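Local coordinates for glutathione S-transferase enzyme with thioredoxin-like domain (Bradyrhizobium sp., PDB 4MF7), which probably catalyses the conjugation of glutathione to electrophilic substrates, as a dimeric glutathione transferase with a thioredoxin-like domain and an all-helical domain, at residues S179-L183 / L224-L230; R133-L138 / M197-I203. One frame throughout, in Å; residues are numbered along the deposited sequence.

Contact 1: S179-L183 / L224-L230; sequences SKRLL and LVAFDEL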
loop_
_atom_site.group_PDB
_atom_site.type_symbol
_atom_site.label_atom_id
_atom_site.label_comp_id
_atom_site.label_asym_id
_atom_site.label_seq_id
_atom_site.Cartn_x
_atom_site.Cartn_y
_atom_site.Cartn_z
ATOM N N SER A 179 -7.775 -7.628 14.857
ATOM C CA SER A 179 -9.056 -7.163 14.341
ATOM C C SER A 179 -9.665 -6.087 15.235
ATOM O O SER A 179 -10.175 -5.080 14.737
ATOM C CB SER A 179 -10.020 -8.351 14.218
ATOM O OG SER A 179 -9.546 -9.259 13.239
ATOM N N LYS A 180 -9.590 -6.296 16.547
ATOM C CA LYS A 180 -10.084 -5.324 17.522
ATOM C C LYS A 180 -9.290 -4.032 17.471
ATOM O O LYS A 180 -9.861 -2.952 17.552
ATOM C CB LYS A 180 -10.074 -5.889 18.946
ATOM C CG LYS A 180 -11.199 -6.902 19.188
ATOM C CD LYS A 180 -11.343 -7.273 20.664
ATOM C CE LYS A 180 -12.260 -6.295 21.384
ATOM N NZ LYS A 180 -12.484 -6.674 22.804
ATOM N N ARG A 181 -7.973 -4.140 17.334
ATOM C CA ARG A 181 -7.130 -2.951 17.292
ATOM C C ARG A 181 -7.465 -2.111 16.058
ATOM O O ARG A 181 -7.622 -0.898 16.164
ATOM C CB ARG A 181 -5.643 -3.330 17.304
ATOM C CG ARG A 181 -4.712 -2.141 17.547
ATOM C CD ARG A 181 -3.255 -2.451 17.205
ATOM N NE ARG A 181 -3.077 -2.677 15.771
ATOM C CZ ARG A 181 -3.042 -1.721 14.844
ATOM N NH1 ARG A 181 -3.152 -0.434 15.176
ATOM N NH2 ARG A 181 -2.892 -2.059 13.569
ATOM N N LEU A 182 -7.589 -2.767 14.904
ATOM C CA LEU A 182 -7.957 -2.102 13.649
ATOM C C LEU A 182 -9.349 -1.487 13.684
ATOM O O LEU A 182 -9.567 -0.351 13.272
ATOM C CB LEU A 182 -7.880 -3.079 12.487
ATOM C CG LEU A 182 -6.639 -3.248 11.599
ATOM C CD1 LEU A 182 -5.374 -2.611 12.141
ATOM C CD2 LEU A 182 -6.425 -4.720 11.278
ATOM N N LEU A 183 -10.320 -2.248 14.179
ATOM C CA LEU A 183 -11.662 -1.697 14.343
ATOM C C LEU A 183 -11.651 -0.466 15.230
ATOM O O LEU A 183 -12.441 0.432 15.012
ATOM C CB LEU A 183 -12.593 -2.755 14.953
ATOM C CG LEU A 183 -13.054 -3.871 14.012
ATOM C CD1 LEU A 183 -13.751 -4.962 14.828
ATOM C CD2 LEU A 183 -13.962 -3.375 12.910
ATOM N N LEU A 224 -16.853 -12.257 19.041
ATOM C CA LEU A 224 -15.431 -12.335 19.367
ATOM C C LEU A 224 -14.713 -10.967 19.353
ATOM O O LEU A 224 -13.837 -10.702 20.166
ATOM C CB LEU A 224 -14.717 -13.279 18.396
ATOM C CG LEU A 224 -14.846 -14.792 18.628
ATOM C CD1 LEU A 224 -14.418 -15.561 17.401
ATOM C CD2 LEU A 224 -14.038 -15.205 19.834
ATOM N N VAL A 225 -15.037 -10.146 18.373
ATOM C CA VAL A 225 -14.402 -8.847 18.240
ATOM C C VAL A 225 -15.189 -7.726 18.921
ATOM O O VAL A 225 -14.814 -6.566 18.830
ATOM C CB VAL A 225 -14.106 -8.495 16.760
ATOM C CG1 VAL A 225 -13.233 -9.589 16.141
ATOM C CG2 VAL A 225 -15.358 -8.243 15.942
ATOM N N ALA A 226 -16.261 -8.094 19.611
ATOM C CA ALA A 226 -17.134 -7.149 20.294
ATOM C C ALA A 226 -17.664 -6.095 19.340
ATOM O O ALA A 226 -17.761 -4.916 19.699
ATOM C CB ALA A 226 -16.423 -6.503 21.475
ATOM N N PHE A 227 -18.053 -6.521 18.136
ATOM C CA PHE A 227 -18.499 -5.580 17.136
ATOM C C PHE A 227 -19.679 -4.727 17.594
ATOM O O PHE A 227 -19.758 -3.548 17.254
ATOM C CB PHE A 227 -18.885 -6.312 15.852
ATOM C CG PHE A 227 -19.128 -5.407 14.669
ATOM C CD1 PHE A 227 -18.051 -4.805 14.007
ATOM C CD2 PHE A 227 -20.404 -5.191 14.175
ATOM C CE1 PHE A 227 -18.270 -3.984 12.918
ATOM C CE2 PHE A 227 -20.623 -4.373 13.055
ATOM C CZ PHE A 227 -19.555 -3.773 12.429
ATOM N N ASP A 228 -20.623 -5.341 18.302
ATOM C CA ASP A 228 -21.874 -4.649 18.640
ATOM C C ASP A 228 -21.707 -3.685 19.809
ATOM O O ASP A 228 -22.634 -2.951 20.112
ATOM C CB ASP A 228 -23.014 -5.650 18.846
ATOM C CG ASP A 228 -23.340 -6.405 17.557
ATOM O OD1 ASP A 228 -23.574 -5.736 16.534
ATOM O OD2 ASP A 228 -23.316 -7.649 17.540
ATOM N N GLU A 229 -20.514 -3.673 20.414
ATOM C CA GLU A 229 -20.119 -2.656 21.397
ATOM C C GLU A 229 -19.537 -1.402 20.731
ATOM O O GLU A 229 -19.410 -0.341 21.358
ATOM C CB GLU A 229 -19.169 -3.239 22.442
ATOM C CG GLU A 229 -19.824 -4.258 23.370
ATOM C CD GLU A 229 -21.000 -3.669 24.135
ATOM O OE1 GLU A 229 -22.140 -4.149 23.970
ATOM O OE2 GLU A 229 -20.769 -2.688 24.860
ATOM N N LEU A 230 -19.219 -1.490 19.443
ATOM C CA LEU A 230 -18.905 -0.285 18.672
ATOM C C LEU A 230 -20.154 0.528 18.305
ATOM O O LEU A 230 -21.301 0.056 18.425
ATOM C CB LEU A 230 -18.111 -0.665 17.400
ATOM C CG LEU A 230 -16.833 -1.451 17.649
ATOM C CD1 LEU A 230 -16.394 -2.043 16.297
ATOM C CD2 LEU A 230 -15.740 -0.590 18.265
#
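Leu183 and Val225 meet almost at right angles, CD1 of Leu183 lying 3.8 Å from CG2 of Val225, where helix 171-190 of the all-helical glutathione transferase domain is covered by the connection between helices 221-224 and 232-241. The connection begins with a Schellman motif. Ala226, with positive phi (56°), is the residue that leaves the helix; Val225 packs on the longer helix just before the turn, and beyond it the ring of Phe227 comes up to Leu183. Val225 sends its two methyls to different partners: CG2 goes to Leu183, while CG1 rests 3.9 Å from CB of Ser179, one helical turn earlier. This split follows from a chi1 of -57°, which sets CG1 anti to the carbonyl carbon and leaves CG2 between the backbone N and that carbon. Leu183 is likewise shared. Its CB is touched by CD1 of Leu230 at 4.1 Å, and its CD2 lies at the edge of the Phe227 ring, near the ring plane, 4.4 Å from CE1.

No hydrogen bond crosses between the segments. The aliphatic chain of exposed Lys180 lies alongside the Val225 carbonyl, CG and CE both near its oxygen, before NZ ends beside the Ala226 methyl.

Further out, Leu183 and Phe227 both reach Val233 on helix 232-241, and they also pack on helix 203-215, Leu183 through Leu215 and Phe227 through Val212. The loop and Leu183 thus pack together where helices 171-190, 203-215 and 232-241 come close. Within that loop, a 3-10 turn at 227-229 carries the chain on to Leu230, whose N bonds to the Phe227 O at 3.1 Å. Ser179 turns its hydroxyl back to its own helix, where OG hydrogen-bonds to the carbonyl oxygen of Tyr175.

Contact 2: R133-L138 / M197-I203; sequences RRWQTL and MDADYTI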
loop_
_atom_site.group_PDB
_atom_site.type_symbol
_atom_site.label_atom_id
_atom_site.label_comp_id
_atom_site.label_asym_id
_atom_site.label_seq_id
_atom_site.Cartn_x
_atom_site.Cartn_y
_atom_site.Cartn_z
ATOM N N ARG A 133 -6.676 16.495 1.465
ATOM C CA ARG A 133 -7.561 15.354 1.737
ATOM C C ARG A 133 -7.388 14.207 0.729
ATOM O O ARG A 133 -7.557 13.032 1.097
ATOM C CB ARG A 133 -9.022 15.829 1.902
ATOM C CG ARG A 133 -9.209 16.531 3.259
ATOM C CD ARG A 133 -10.573 17.131 3.590
ATOM N NE ARG A 133 -11.662 16.159 3.468
ATOM C CZ ARG A 133 -12.398 16.036 2.376
ATOM N NH1 ARG A 133 -13.365 15.128 2.304
ATOM N NH2 ARG A 133 -12.154 16.831 1.341
ATOM N N ARG A 134 -7.009 14.509 -0.509
ATOM C CA ARG A 134 -6.640 13.458 -1.437
ATOM C C ARG A 134 -5.462 12.654 -0.910
ATOM O O ARG A 134 -5.503 11.448 -0.948
ATOM C CB ARG A 134 -6.323 13.966 -2.835
ATOM C CG ARG A 134 -7.560 14.535 -3.507
ATOM C CD ARG A 134 -7.216 15.434 -4.671
ATOM N NE ARG A 134 -7.028 14.679 -5.879
ATOM C CZ ARG A 134 -7.993 14.385 -6.756
ATOM N NH1 ARG A 134 -9.263 14.760 -6.564
ATOM N NH2 ARG A 134 -7.674 13.706 -7.838
ATOM N N TRP A 135 -4.418 13.321 -0.421
ATOM C CA TRP A 135 -3.275 12.584 0.131
ATOM C C TRP A 135 -3.698 11.763 1.330
ATOM O O TRP A 135 -3.292 10.592 1.457
ATOM C CB TRP A 135 -2.104 13.533 0.491
ATOM C CG TRP A 135 -1.523 14.130 -0.703
ATOM C CD1 TRP A 135 -1.532 15.459 -1.056
ATOM C CD2 TRP A 135 -0.853 13.447 -1.744
ATOM N NE1 TRP A 135 -0.914 15.628 -2.260
ATOM C CE2 TRP A 135 -0.477 14.411 -2.708
ATOM C CE3 TRP A 135 -0.497 12.116 -1.949
ATOM C CZ2 TRP A 135 0.207 14.070 -3.843
ATOM C CZ3 TRP A 135 0.145 11.780 -3.053
ATOM C CH2 TRP A 135 0.512 12.744 -4.006
ATOM N N GLN A 136 -4.530 12.326 2.197
ATOM C CA GLN A 136 -4.971 11.613 3.373
ATOM C C GLN A 136 -5.773 10.379 3.007
ATOM O O GLN A 136 -5.668 9.367 3.686
ATOM C CB GLN A 136 -5.791 12.505 4.297
ATOM C CG GLN A 136 -4.940 13.487 5.081
ATOM C CD GLN A 136 -5.781 14.314 6.027
ATOM O OE1 GLN A 136 -6.807 14.869 5.629
ATOM N NE2 GLN A 136 -5.354 14.409 7.280
ATOM N N THR A 137 -6.560 10.472 1.937
ATOM C CA THR A 137 -7.328 9.310 1.425
ATOM C C THR A 137 -6.433 8.082 1.166
ATOM O O THR A 137 -6.794 6.955 1.510
ATOM C CB THR A 137 -8.093 9.661 0.139
ATOM O OG1 THR A 137 -8.904 10.838 0.385
ATOM C CG2 THR A 137 -8.984 8.470 -0.303
ATOM N N LEU A 138 -5.257 8.309 0.587
ATOM C CA LEU A 138 -4.331 7.229 0.252
ATOM C C LEU A 138 -3.839 6.429 1.463
ATOM O O LEU A 138 -3.462 5.255 1.308
ATOM C CB LEU A 138 -3.122 7.786 -0.512
ATOM C CG LEU A 138 -3.403 8.539 -1.815
ATOM C CD1 LEU A 138 -2.098 8.624 -2.600
ATOM C CD2 LEU A 138 -4.495 7.893 -2.671
ATOM N N MET A 197 -13.494 9.876 4.847
ATOM C CA MET A 197 -13.148 11.250 4.468
ATOM C C MET A 197 -14.383 12.170 4.552
ATOM O O MET A 197 -14.685 12.943 3.632
ATOM C CB MET A 197 -12.526 11.293 3.091
ATOM C CG MET A 197 -11.329 10.379 2.910
ATOM S SD MET A 197 -10.015 10.606 4.135
ATOM C CE MET A 197 -9.476 12.301 3.784
ATOM N N ASP A 198 -15.079 12.061 5.667
ATOM C CA ASP A 198 -16.197 12.958 6.016
ATOM C C ASP A 198 -17.341 12.790 5.056
ATOM O O ASP A 198 -17.887 11.685 4.941
ATOM C CB ASP A 198 -15.703 14.408 6.117
ATOM C CG ASP A 198 -14.821 14.611 7.310
ATOM O OD1 ASP A 198 -15.343 14.844 8.422
ATOM O OD2 ASP A 198 -13.600 14.515 7.133
ATOM N N ALA A 199 -17.735 13.869 4.371
ATOM C CA ALA A 199 -18.909 13.814 3.504
ATOM C C ALA A 199 -18.648 13.078 2.219
ATOM O O ALA A 199 -19.577 12.706 1.524
ATOM C CB ALA A 199 -19.434 15.228 3.208
ATOM N N ASP A 200 -17.378 12.889 1.876
ATOM C CA ASP A 200 -16.999 12.290 0.605
ATOM C C ASP A 200 -16.823 10.780 0.710
ATOM O O ASP A 200 -15.988 10.314 1.473
ATOM C CB ASP A 200 -15.661 12.875 0.145
ATOM C CG ASP A 200 -15.775 14.329 -0.314
ATOM O OD1 ASP A 200 -16.752 14.686 -0.993
ATOM O OD2 ASP A 200 -14.875 15.109 0.011
ATOM N N TYR A 201 -17.591 10.033 -0.076
ATOM C CA TYR A 201 -17.351 8.599 -0.234
ATOM C C TYR A 201 -16.213 8.403 -1.208
ATOM O O TYR A 201 -16.219 8.921 -2.354
ATOM C CB TYR A 201 -18.623 7.896 -0.702
ATOM C CG TYR A 201 -18.535 6.427 -1.004
ATOM C CD1 TYR A 201 -18.676 5.504 -0.009
ATOM C CD2 TYR A 201 -18.408 5.961 -2.320
ATOM C CE1 TYR A 201 -18.672 4.147 -0.269
ATOM C CE2 TYR A 201 -18.382 4.610 -2.592
ATOM C CZ TYR A 201 -18.522 3.700 -1.562
ATOM O OH TYR A 201 -18.535 2.355 -1.816
ATOM N N THR A 202 -15.199 7.646 -0.773
ATOM C CA THR A 202 -13.963 7.568 -1.531
ATOM C C THR A 202 -13.415 6.158 -1.649
ATOM O O THR A 202 -13.949 5.218 -1.064
ATOM C CB THR A 202 -12.827 8.440 -0.891
ATOM O OG1 THR A 202 -12.455 7.901 0.380
ATOM C CG2 THR A 202 -13.225 9.938 -0.761
ATOM N N ILE A 203 -12.328 6.029 -2.398
ATOM C CA ILE A 203 -11.558 4.792 -2.429
ATOM C C ILE A 203 -11.133 4.282 -1.033
ATOM O O ILE A 203 -10.888 3.077 -0.870
ATOM C CB ILE A 203 -10.371 4.827 -3.423
ATOM C CG1 ILE A 203 -9.321 5.920 -3.086
ATOM C CG2 ILE A 203 -10.842 4.910 -4.835
ATOM C CD1 ILE A 203 -8.108 5.880 -3.999
#
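A salt bridge and a close-packed methionine join helix 131-138 to the turn and loop that lead into helix 203-215. NH1 of Arg133 meets OD2 of Asp200 at 2.7 Å, nearly straight (173°), in the guanidinium plane but on the anti side of the carboxylate. The same nitrogen donates to O of Met197 at 2.9 Å, less straight and from above the carbonyl plane, while Asp200 N reaches that oxygen from the opposite face in the type II' turn 197-200. A leucine in place of Arg133 would probably leave the Asp200 carboxylate without its positive partner and deprive Met197 O of one donor.

Next to the charged group, the Met197 chain, bent at chi2 and chi3 (-54° and -64°), folds its tip onto the helix: CE lies 3.4 Å from the Arg133 carbonyl oxygen and 3.7 Å from CB of Gln136. Thr137 divides its branches, OG1 bonding back to Arg133 O at 2.7 Å with Met197 CG beside it, and CG2 lying 3.8 Å from CG1 of Ile203. Trp135, on another face of the helix, meets Tyr118 of the second subunit edge-to-face. At the loop's far end Thr202 OG1 accepts from Ala204 N and Thr202 N bonds to Asp205 OD2, consistent with a variant of the Thr-x-x-Asp N-capping box of the glutathione transferase helical domain.

Contacts 1 and 2 are separate: their centres lie 23 Å apart and their nearest atoms about 14 Å. Each sets a helix against a connection between helices, and helix 203-215 starts within contact 2 and packs on contact 1. Along the chain their segments alternate. Both are partly buried, but contact 1 lies farther from the centre of the chain and includes exposed Lys180 and Leu224, whereas no touching residue of contact 2 is exposed. Contact 1 relies on aliphatic and aromatic packing; contact 2 adds a salt bridge and a hydrogen bond to a backbone carbonyl. The helices of both reach the second subunit, through Arg181 in contact 1 and Trp135, Gln136 and Leu138 in contact 2.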